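Local coordinates for angiopoietin-related protein 6 (Homo sapiens, PDB 6Y43) that probably acts as a secreted angiopoietin-like growth factor, folding here into a calcium-bound fibrinogen-like globe domain, at residues Cys12-Arg16 and Val37-Gln41; Leu43-Trp48 and Glu96-Leu100. One frame throughout, in Å; residues are numbered along the deposited sequence.

Contact 1. Residues Cys12-Arg16 and Val37-Gln41; sequences CAEAR and VWCEQ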
ATOM      1  N   CYS A  12      -5.788   2.146 -13.564  1.00 13.25           N
ATOM      2  CA  CYS A  12      -4.985   3.279 -14.013  1.00 12.59           C
ATOM      3  C   CYS A  12      -4.250   2.965 -15.309  1.00 15.04           C
ATOM      4  O   CYS A  12      -4.030   3.857 -16.127  1.00 12.40           O
ATOM      5  CB  CYS A  12      -3.998   3.678 -12.916  1.00 11.29           C
ATOM      6  SG  CYS A  12      -4.839   4.367 -11.457  1.00 11.58           S
ATOM      7  N   ALA A  13      -3.844   1.714 -15.496  1.00 13.83           N
ATOM      8  CA  ALA A  13      -3.165   1.335 -16.727  1.00 15.14           C
ATOM      9  C   ALA A  13      -4.054   1.578 -17.942  1.00 16.40           C
ATOM     10  O   ALA A  13      -3.587   2.089 -18.964  1.00 19.05           O
ATOM     11  CB  ALA A  13      -2.735  -0.128 -16.648  1.00 19.98           C
ATOM     12  N   GLU A  14      -5.349   1.261 -17.841  1.00 19.30           N
ATOM     13  CA  GLU A  14      -6.240   1.516 -18.973  1.00 16.44           C
ATOM     14  C   GLU A  14      -6.333   3.015 -19.278  1.00 18.25           C
ATOM     15  O   GLU A  14      -6.279   3.429 -20.445  1.00 19.82           O
ATOM     16  CB  GLU A  14      -7.620   0.918 -18.698  1.00 18.68           C
ATOM     17  CG  GLU A  14      -8.576   1.168 -19.854  1.00 22.52           C
ATOM     18  CD  GLU A  14      -9.948   0.609 -19.631  1.00 23.61           C
ATOM     19  OE1 GLU A  14     -10.493   0.769 -18.519  1.00 24.98           O
ATOM     20  OE2 GLU A  14     -10.482   0.007 -20.584  1.00 39.54           O
ATOM     21  N   ALA A  15      -6.437   3.851 -18.243  1.00 14.70           N
ATOM     22  CA  ALA A  15      -6.428   5.293 -18.447  1.00 15.69           C
ATOM     23  C   ALA A  15      -5.128   5.752 -19.114  1.00 17.32           C
ATOM     24  O   ALA A  15      -5.145   6.567 -20.047  1.00 18.36           O
ATOM     25  CB  ALA A  15      -6.621   5.990 -17.107  1.00 14.11           C
ATOM     26  N   ARG A  16      -3.995   5.239 -18.641  1.00 17.14           N
ATOM     27  CA  ARG A  16      -2.706   5.613 -19.211  1.00 16.62           C
ATOM     28  C   ARG A  16      -2.633   5.258 -20.688  1.00 18.73           C
ATOM     29  O   ARG A  16      -2.222   6.079 -21.516  1.00 23.03           O
ATOM     30  CB  ARG A  16      -1.589   4.923 -18.434  1.00 16.74           C
ATOM     31  CG  ARG A  16      -0.217   5.196 -18.998  1.00 22.53           C
ATOM     32  CD  ARG A  16       0.169   6.656 -18.818  1.00 22.95           C
ATOM     33  NE  ARG A  16       1.436   6.937 -19.484  1.00 27.99           N
ATOM     34  CZ  ARG A  16       1.554   7.161 -20.789  1.00 34.68           C
ATOM     35  NH1 ARG A  16       0.479   7.143 -21.573  1.00 32.47           N
ATOM     36  NH2 ARG A  16       2.749   7.389 -21.319  1.00 33.68           N
ATOM     37  N   VAL A  37      -9.401   6.995  -7.083  1.00 10.04           N
ATOM     38  CA  VAL A  37      -8.065   6.597  -6.666  1.00  9.28           C
ATOM     39  C   VAL A  37      -7.089   7.589  -7.264  1.00  9.70           C
ATOM     40  O   VAL A  37      -7.391   8.251  -8.257  1.00  9.60           O
ATOM     41  CB  VAL A  37      -7.691   5.174  -7.134  1.00 12.53           C
ATOM     42  CG1 VAL A  37      -8.801   4.234  -6.840  1.00 15.50           C
ATOM     43  CG2 VAL A  37      -7.359   5.205  -8.631  1.00 11.43           C
ATOM     44  N   TRP A  38      -5.895   7.674  -6.672  1.00  7.85           N
ATOM     45  CA  TRP A  38      -4.782   8.368  -7.311  1.00  8.45           C
ATOM     46  C   TRP A  38      -4.059   7.414  -8.260  1.00  9.42           C
ATOM     47  O   TRP A  38      -3.729   6.282  -7.875  1.00  8.72           O
ATOM     48  CB  TRP A  38      -3.800   8.908  -6.272  1.00  9.00           C
ATOM     49  CG  TRP A  38      -2.775   9.838  -6.846  1.00  8.49           C
ATOM     50  CD1 TRP A  38      -1.581   9.497  -7.446  1.00  9.60           C
ATOM     51  CD2 TRP A  38      -2.851  11.265  -6.896  1.00  9.25           C
ATOM     52  NE1 TRP A  38      -0.920  10.630  -7.848  1.00 11.66           N
ATOM     53  CE2 TRP A  38      -1.663  11.729  -7.511  1.00 13.15           C
ATOM     54  CE3 TRP A  38      -3.793  12.197  -6.453  1.00  9.54           C
ATOM     55  CZ2 TRP A  38      -1.413  13.088  -7.733  1.00 11.23           C
ATOM     56  CZ3 TRP A  38      -3.531  13.554  -6.663  1.00 11.54           C
ATOM     57  CH2 TRP A  38      -2.357  13.975  -7.292  1.00  9.96           C
ATOM     58  N   CYS A  39      -3.820   7.869  -9.489  1.00  8.73           N
ATOM     59  CA  CYS A  39      -3.033   7.152 -10.487  1.00  8.87           C
ATOM     60  C   CYS A  39      -1.697   7.856 -10.651  1.00 11.65           C
ATOM     61  O   CYS A  39      -1.667   9.065 -10.918  1.00 10.10           O
ATOM     62  CB  CYS A  39      -3.709   7.133 -11.864  1.00 10.94           C
ATOM     63  SG  CYS A  39      -5.259   6.289 -12.055  1.00 11.17           S
ATOM     64  N   GLU A  40      -0.603   7.106 -10.480  1.00 11.18           N
ATOM     65  CA  GLU A  40       0.746   7.563 -10.814  1.00  8.94           C
ATOM     66  C   GLU A  40       0.975   7.225 -12.288  1.00  9.73           C
ATOM     67  O   GLU A  40       1.095   6.052 -12.660  1.00 10.14           O
ATOM     68  CB  GLU A  40       1.785   6.908  -9.902  1.00 11.84           C
ATOM     69  CG  GLU A  40       3.207   7.093 -10.394  1.00 11.52           C
ATOM     70  CD  GLU A  40       3.574   8.543 -10.507  1.00 16.78           C
ATOM     71  OE1 GLU A  40       3.484   9.267  -9.492  1.00 16.68           O
ATOM     72  OE2 GLU A  40       3.974   8.948 -11.612  1.00 16.47           O
ATOM     73  N   GLN A  41       0.988   8.244 -13.139  1.00 12.62           N
ATOM     74  CA  GLN A  41       1.007   8.011 -14.575  1.00 13.27           C
ATOM     75  C   GLN A  41       2.355   8.262 -15.239  1.00 16.22           C
ATOM     76  O   GLN A  41       2.438   8.172 -16.465  1.00 16.62           O
ATOM     77  CB  GLN A  41      -0.043   8.884 -15.272  1.00 10.74           C
ATOM     78  CG  GLN A  41      -1.456   8.624 -14.803  1.00 11.34           C
ATOM     79  CD  GLN A  41      -1.972   7.250 -15.164  1.00 12.21           C
ATOM     80  OE1 GLN A  41      -1.301   6.240 -14.972  1.00 16.06           O
ATOM     81  NE2 GLN A  41      -3.199   7.199 -15.659  1.00 15.24           N
TER

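Contact 2. Residues Leu43-Trp48 and Glu96-Leu100; sequences LEGGGW and ELLVL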
ATOM      1  N   LEU A  43       5.827   7.510 -13.357  1.00 14.76           N
ATOM      2  CA  LEU A  43       6.895   6.635 -12.881  1.00 15.83           C
ATOM      3  C   LEU A  43       6.785   5.232 -13.469  1.00 17.95           C
ATOM      4  O   LEU A  43       5.720   4.603 -13.449  1.00 13.83           O
ATOM      5  CB  LEU A  43       6.875   6.593 -11.352  1.00 17.36           C
ATOM      6  CG  LEU A  43       7.939   5.773 -10.622  1.00 28.73           C
ATOM      7  CD1 LEU A  43       8.325   6.475  -9.330  1.00 35.06           C
ATOM      8  CD2 LEU A  43       7.390   4.400 -10.352  1.00 29.58           C
ATOM      9  N   GLU A  44       7.916   4.743 -13.986  1.00 19.68           N
ATOM     10  CA  GLU A  44       8.044   3.399 -14.547  1.00 20.42           C
ATOM     11  C   GLU A  44       6.905   3.079 -15.504  1.00 20.89           C
ATOM     12  O   GLU A  44       6.248   2.039 -15.422  1.00 25.52           O
ATOM     13  CB  GLU A  44       8.134   2.365 -13.434  1.00 25.11           C
ATOM     14  CG  GLU A  44       9.497   2.343 -12.820  1.00 25.59           C
ATOM     15  CD  GLU A  44       9.625   1.294 -11.746  1.00 26.61           C
ATOM     16  OE1 GLU A  44       9.112   0.186 -11.961  1.00 28.09           O
ATOM     17  OE2 GLU A  44      10.211   1.590 -10.686  1.00 25.20           O
ATOM     18  N   GLY A  45       6.683   3.988 -16.430  1.00 19.63           N
ATOM     19  CA  GLY A  45       5.728   3.783 -17.483  1.00 24.94           C
ATOM     20  C   GLY A  45       4.325   4.184 -17.125  1.00 15.39           C
ATOM     21  O   GLY A  45       3.459   4.189 -18.009  1.00 20.04           O
ATOM     22  N   GLY A  46       4.079   4.548 -15.864  1.00 15.12           N
ATOM     23  CA  GLY A  46       2.745   4.928 -15.438  1.00 14.47           C
ATOM     24  C   GLY A  46       1.788   3.755 -15.338  1.00 15.10           C
ATOM     25  O   GLY A  46       2.158   2.572 -15.407  1.00 13.87           O
ATOM     26  N   GLY A  47       0.514   4.113 -15.136  1.00 11.91           N
ATOM     27  CA  GLY A  47      -0.537   3.134 -15.015  1.00 11.82           C
ATOM     28  C   GLY A  47      -0.646   2.482 -13.651  1.00  9.90           C
ATOM     29  O   GLY A  47      -1.220   1.396 -13.547  1.00 11.78           O
ATOM     30  N   TRP A  48      -0.138   3.127 -12.612  1.00 11.06           N
ATOM     31  CA  TRP A  48      -0.086   2.561 -11.271  1.00  9.65           C
ATOM     32  C   TRP A  48      -1.255   3.088 -10.447  1.00  9.99           C
ATOM     33  O   TRP A  48      -1.420   4.306 -10.309  1.00 10.70           O
ATOM     34  CB  TRP A  48       1.227   2.918 -10.576  1.00 10.00           C
ATOM     35  CG  TRP A  48       2.430   2.341 -11.213  1.00  9.36           C
ATOM     36  CD1 TRP A  48       3.308   2.975 -12.040  1.00 13.51           C
ATOM     37  CD2 TRP A  48       2.922   1.003 -11.051  1.00 10.07           C
ATOM     38  NE1 TRP A  48       4.317   2.116 -12.414  1.00 14.22           N
ATOM     39  CE2 TRP A  48       4.110   0.899 -11.816  1.00 12.84           C
ATOM     40  CE3 TRP A  48       2.482  -0.108 -10.329  1.00 10.38           C
ATOM     41  CZ2 TRP A  48       4.843  -0.278 -11.897  1.00 16.37           C
ATOM     42  CZ3 TRP A  48       3.221  -1.282 -10.410  1.00 13.11           C
ATOM     43  CH2 TRP A  48       4.387  -1.347 -11.188  1.00 13.62           C
ATOM     44  N   GLU A  96       1.432  -6.520 -10.507  1.00 11.60           N
ATOM     45  CA  GLU A  96       2.697  -6.101  -9.926  1.00 12.84           C
ATOM     46  C   GLU A  96       2.421  -5.106  -8.808  1.00 12.91           C
ATOM     47  O   GLU A  96       1.565  -4.214  -8.944  1.00 12.57           O
ATOM     48  CB  GLU A  96       3.588  -5.459 -10.985  1.00 13.40           C
ATOM     49  CG  GLU A  96       4.924  -4.992 -10.458  1.00 15.29           C
ATOM     50  CD  GLU A  96       5.843  -4.487 -11.550  1.00 22.50           C
ATOM     51  OE1 GLU A  96       5.380  -4.354 -12.714  1.00 20.37           O
ATOM     52  OE2 GLU A  96       7.023  -4.209 -11.228  1.00 20.60           O
ATOM     53  N   LEU A  97       3.133  -5.272  -7.698  1.00  9.60           N
ATOM     54  CA  LEU A  97       3.130  -4.308  -6.611  1.00 10.67           C
ATOM     55  C   LEU A  97       4.401  -3.488  -6.652  1.00 12.06           C
ATOM     56  O   LEU A  97       5.500  -4.054  -6.728  1.00  9.44           O
ATOM     57  CB  LEU A  97       3.045  -5.023  -5.269  1.00 11.30           C
ATOM     58  CG  LEU A  97       3.237  -4.176  -4.023  1.00  9.22           C
ATOM     59  CD1 LEU A  97       2.019  -3.283  -3.812  1.00 13.02           C
ATOM     60  CD2 LEU A  97       3.357  -5.121  -2.831  1.00 10.57           C
ATOM     61  N   LEU A  98       4.251  -2.165  -6.585  1.00  9.49           N
ATOM     62  CA  LEU A  98       5.363  -1.236  -6.494  1.00  9.41           C
ATOM     63  C   LEU A  98       5.265  -0.500  -5.169  1.00 12.12           C
ATOM     64  O   LEU A  98       4.194   0.001  -4.815  1.00 10.48           O
ATOM     65  CB  LEU A  98       5.329  -0.237  -7.660  1.00 10.69           C
ATOM     66  CG  LEU A  98       6.354   0.886  -7.635  1.00 13.05           C
ATOM     67  CD1 LEU A  98       7.748   0.353  -7.785  1.00 14.06           C
ATOM     68  CD2 LEU A  98       6.036   1.869  -8.761  1.00 16.88           C
ATOM     69  N   VAL A  99       6.355  -0.483  -4.409  1.00  8.49           N
ATOM     70  CA  VAL A  99       6.426   0.271  -3.164  1.00  8.85           C
ATOM     71  C   VAL A  99       7.406   1.401  -3.391  1.00  8.54           C
ATOM     72  O   VAL A  99       8.540   1.165  -3.823  1.00  9.40           O
ATOM     73  CB  VAL A  99       6.858  -0.598  -1.970  1.00  6.57           C
ATOM     74  CG1 VAL A  99       7.020   0.248  -0.749  1.00  9.71           C
ATOM     75  CG2 VAL A  99       5.831  -1.708  -1.710  1.00  8.50           C
ATOM     76  N   LEU A 100       6.974   2.617  -3.107  1.00  8.74           N
ATOM     77  CA  LEU A 100       7.794   3.808  -3.298  1.00  8.48           C
ATOM     78  C   LEU A 100       8.063   4.416  -1.931  1.00 10.47           C
ATOM     79  O   LEU A 100       7.123   4.622  -1.155  1.00 10.92           O
ATOM     80  CB  LEU A 100       7.077   4.820  -4.187  1.00 10.25           C
ATOM     81  CG  LEU A 100       6.728   4.383  -5.603  1.00 13.91           C
ATOM     82  CD1 LEU A 100       5.983   5.502  -6.295  1.00 15.33           C
ATOM     83  CD2 LEU A 100       7.976   4.032  -6.393  1.00 14.71           C
TER

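Contact 1. Residues Cys12-Arg16 and Val37-Gln41
A disulfide-linked helix-strand contact joins the N-terminal helix 12-17 of the fibrinogen-like globe to strand 33-40. Cys12 SG and Cys39 SG are 2.1 Å apart with a chi3 of -79°, and both cysteines point their CA-to-CB bonds toward the opposite segment, their CA atoms 5.6 Å apart. The axes stay 9.0 Å apart at closest approach and cross at -53°; the helix thus lies obliquely over the strand, covalently joined to it. Beside the disulfide, Cys12 SG packs on Val37 CG2 at 3.9 Å. Gln41, just past the end of the strand, adds a polar link: its NE2 gives a weak hydrogen bond to Cys12 O (3.5 Å) and lies 3.9 Å from Ala15 CB, while its OE1 accepts a hydrogen bond from Gly47 N. Arg16 extends over the same residue, with Arg16 CB 3.7 Å from Gln41 OE1 and Arg16 NE 3.4 Å from Gln41 O. Strand 33-40 is itself an inner strand, paired antiparallel with 24-30 and 48-54; Tyr26 of the former packs against Ala15, Cys39 and Gln41, and Thr49 of the latter touches Val37.

Contact 2. Residues Leu43-Trp48 and Glu96-Leu100
Trp48 and Leu98 bury the most surface here, and Leu43 completes an apolar cluster between the glycine-rich turn 43-48 and strand 95-102. The indole of Trp48 reaches across a backbone gap of 8.2 Å, measured between the CA atoms of Trp48 and Leu98. Leu98 CB sits over one face of its six-membered ring, 3.8 Å from the centroid and 20° off the ring normal, a CH-pi contact; the nearest atoms, Trp48 CZ3 and Leu98 CB, are 3.6 Å apart. At the ring edge, Trp48 CH2 meets Glu96 CD at 3.5 Å. Leu43 shares Leu98 with the indole and extends the contact to Leu100: its CD2 lies 3.3 Å from Leu98 CD2 and its CD1 3.8 Å from Leu100 CD2. Glu96, Leu98 and Leu100 thus present one face of the strand to the turn, while Leu97 points away. No hydrogen bond crosses the interface.

The turn shapes itself around Leu43 O, which accepts Gly46 N at 2.9 Å and, weakly, Trp48 NE1 at 3.0 Å. Gly45, Gly46 and Gly47 all have positive phi, and at Gly45 a CB would collide with the preceding carbonyl oxygen. The carboxylate of Glu44 continues toward strand 108-118, where it hydrogen-bonds His112 and forms a salt bridge with Arg110. Where strand 48-54 begins, Gly47 and Trp48 both face Glu40, forming a G1 beta bulge, with Gly47 at its positive-phi position, in the antiparallel sheet of this fibrinogen-like domain.

How the contacts relate
From the N terminus, the chain runs through helix 12-17 and the hairpin of strands 24-30 and 33-40 before contact 1 closes that first loop covalently. Two residues after Gln41, contact 2 opens at Leu43; its longer loop carries the chain through strand 48-54 and helices 65-70 and 83-90 to strand 95-102. The two loops therefore follow in series and neither nest nor cross. The centres of contacts 1 and 2 lie about 10 Å apart, and the contacts touch directly: Cys12 SG packs on Trp48 O at 3.6 Å, and Glu40 N lies 2.9 Å from Trp48 O, a probable hydrogen bond. Contact 1 ties the N-terminal helix to the sheet, and contact 2 links the following turn to strand 95-102, which pairs with strand 212-219.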